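Beta-ketoacyl synthase (Pseudomonas aeruginosa, PDB 4CW4) catalyses the condensation of acetyl-CoA with malonyl-ACP to form acetoacetyl-ACP, the primer that initiates fatty acid biosynthesis. Local coordinates at the interface of chains A and B. Coordinates in Å, arbitrary orientation; residue numbers count along the deposited sequence, not the author numbering. Chains: chain A/B, Beta-ketoacyl synthase.

The interface of chains A and B. Residues chain A 122-124, 129; chain B 110-112, 120.
Water 1 links two backbone carbonyls across the dimer interface, lying 2.6 Å from O of A:Lys123 and 3.0 Å from O of B:Glu111. Both carbonyls are acceptors, and the water between them can give one hydrogen to each. The bridge joins strand 120-124 of chain A to strand 104-112 of chain B, and the water spans the gap between the two strands at this point. Beside the water, alternate residues of the two strands, A:Phe122 and A:Ala124 against B:Leu110 and B:Leu112, turn towards each other and form an apolar layer. B:Leu112 lies over one face of the A:Phe122 ring, with its methyl CD1 3.7 Å above the plane at the ring centre. Its second methyl, CD2, bears on the same ring towards the CD1-CE1 side, 3.5 Å from CE1 of A:Phe122. With CG of A:Phe122 set between the backbone N and the carbonyl carbon (chi1 55°), the ring is turned with one face to B:Leu112. At the start of the same side chain, CB of A:Phe122 meets the methyl CD1 of B:Leu120 more loosely, at 4.1 Å. The patch belongs to the two-fold interface of the homodimer and recurs with the chains exchanged. Its centre is about 45 Å from the catalytic A:Cys286, which suggests a part in assembly rather than in the chemistry. Further along the strands, B:Leu110 holds CG anti to its own N (chi1 175°) and rests its methyl CD1 against both A:Ala124 and A:Leu129: CD1 is 3.8 Å from CB of A:Ala124 and 3.8 Å from CD2 of A:Leu129.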
ATOM      1  N   PHE A 122      46.191   9.162  14.921  1.00 18.40           N
ATOM      2  CA  PHE A 122      46.170   8.122  13.911  1.00 18.39           C
ATOM      3  C   PHE A 122      46.453   8.729  12.557  1.00 19.56           C
ATOM      4  O   PHE A 122      46.329   9.947  12.372  1.00 19.20           O
ATOM      5  CB  PHE A 122      44.827   7.393  13.912  1.00 17.88           C
ATOM      6  CG  PHE A 122      43.643   8.305  13.747  1.00 17.40           C
ATOM      7  CD1 PHE A 122      43.203   8.675  12.486  1.00 17.95           C
ATOM      8  CD2 PHE A 122      42.963   8.791  14.855  1.00 19.10           C
ATOM      9  CE1 PHE A 122      42.114   9.511  12.331  1.00 18.22           C
ATOM     10  CE2 PHE A 122      41.888   9.630  14.707  1.00 19.10           C
ATOM     11  CZ  PHE A 122      41.453   9.989  13.448  1.00 18.24           C
ATOM     12  N   LYS A 123      46.862   7.888  11.618  1.00 21.57           N
ATOM     13  CA  LYS A 123      46.978   8.334  10.241  1.00 23.71           C
ATOM     14  C   LYS A 123      45.751   7.893   9.481  1.00 22.13           C
ATOM     15  O   LYS A 123      45.141   6.861   9.783  1.00 21.69           O
ATOM     16  CB  LYS A 123      48.239   7.801   9.577  1.00 27.24           C
ATOM     17  CG  LYS A 123      48.201   6.345   9.232  1.00 31.36           C
ATOM     18  CD  LYS A 123      49.606   5.865   8.930  1.00 34.29           C
ATOM     19  CE  LYS A 123      49.612   4.542   8.196  1.00 35.66           C
ATOM     20  NZ  LYS A 123      51.010   4.186   7.821  1.00 36.88           N
ATOM     21  N   ALA A 124      45.390   8.698   8.494  1.00 20.82           N
ATOM     22  CA  ALA A 124      44.188   8.447   7.729  1.00 20.76           C
ATOM     23  C   ALA A 124      44.284   9.068   6.360  1.00 20.72           C
ATOM     24  O   ALA A 124      45.047   9.993   6.137  1.00 21.45           O
ATOM     25  CB  ALA A 124      43.001   9.010   8.447  1.00 21.36           C
ATOM     26  N   LEU A 129      38.046  11.516   6.079  1.00 13.59           N
ATOM     27  CA  LEU A 129      37.806  12.322   7.261  1.00 13.38           C
ATOM     28  C   LEU A 129      36.476  13.064   7.130  1.00 12.49           C
ATOM     29  O   LEU A 129      36.041  13.360   6.012  1.00 13.75           O
ATOM     30  CB  LEU A 129      38.938  13.337   7.447  1.00 15.08           C
ATOM     31  CG  LEU A 129      40.297  12.684   7.732  1.00 16.06           C
ATOM     32  CD1 LEU A 129      41.376  13.707   7.907  1.00 17.51           C
ATOM     33  CD2 LEU A 129      40.263  11.774   8.969  1.00 16.39           C
TER
ATOM     34  N   LEU B 110      35.867   5.341   7.962  1.00 13.82           N
ATOM     35  CA  LEU B 110      37.215   5.809   8.237  1.00 14.09           C
ATOM     36  C   LEU B 110      38.076   4.607   8.593  1.00 15.45           C
ATOM     37  O   LEU B 110      37.894   3.981   9.642  1.00 16.42           O
ATOM     38  CB  LEU B 110      37.181   6.821   9.381  1.00 15.47           C
ATOM     39  CG  LEU B 110      38.521   7.334   9.898  1.00 16.75           C
ATOM     40  CD1 LEU B 110      39.299   8.057   8.811  1.00 17.20           C
ATOM     41  CD2 LEU B 110      38.298   8.253  11.079  1.00 18.27           C
ATOM     42  N   GLU B 111      38.989   4.267   7.694  1.00 16.49           N
ATOM     43  CA  GLU B 111      39.887   3.150   7.924  1.00 21.46           C
ATOM     44  C   GLU B 111      41.088   3.630   8.710  1.00 24.14           C
ATOM     45  O   GLU B 111      41.920   4.362   8.183  1.00 25.83           O
ATOM     46  CB  GLU B 111      40.348   2.547   6.597  1.00 26.04           C
ATOM     47  CG  GLU B 111      39.224   1.952   5.779  1.00 30.66           C
ATOM     48  CD  GLU B 111      39.703   1.403   4.447  1.00 34.77           C
ATOM     49  OE1 GLU B 111      40.505   0.442   4.455  1.00 37.20           O
ATOM     50  OE2 GLU B 111      39.282   1.935   3.394  1.00 35.85           O
ATOM     51  N   LEU B 112      41.171   3.220   9.970  1.00 25.43           N
ATOM     52  CA  LEU B 112      42.317   3.568  10.801  1.00 29.96           C
ATOM     53  C   LEU B 112      43.284   2.424  10.850  1.00 33.73           C
ATOM     54  O   LEU B 112      42.911   1.299  11.150  1.00 33.12           O
ATOM     55  CB  LEU B 112      41.881   3.926  12.213  1.00 30.96           C
ATOM     56  CG  LEU B 112      40.994   5.162  12.289  1.00 32.27           C
ATOM     57  CD1 LEU B 112      40.945   5.666  13.712  1.00 32.80           C
ATOM     58  CD2 LEU B 112      41.479   6.244  11.336  1.00 32.55           C
ATOM     59  N   LEU B 120      48.132   3.717  18.388  1.00 27.72           N
ATOM     60  CA  LEU B 120      46.716   4.060  18.271  1.00 25.62           C
ATOM     61  C   LEU B 120      45.993   3.525  19.498  1.00 21.90           C
ATOM     62  O   LEU B 120      45.636   2.337  19.591  1.00 20.26           O
ATOM     63  CB  LEU B 120      46.108   3.492  16.996  1.00 27.02           C
ATOM     64  CG  LEU B 120      44.590   3.647  16.843  1.00 29.25           C
ATOM     65  CD1 LEU B 120      44.089   5.028  17.236  1.00 29.97           C
ATOM     66  CD2 LEU B 120      44.202   3.341  15.405  1.00 30.48           C
TER
HETATM   67  O   HOH W   1      44.918   4.606   8.450  1.00 42.25           O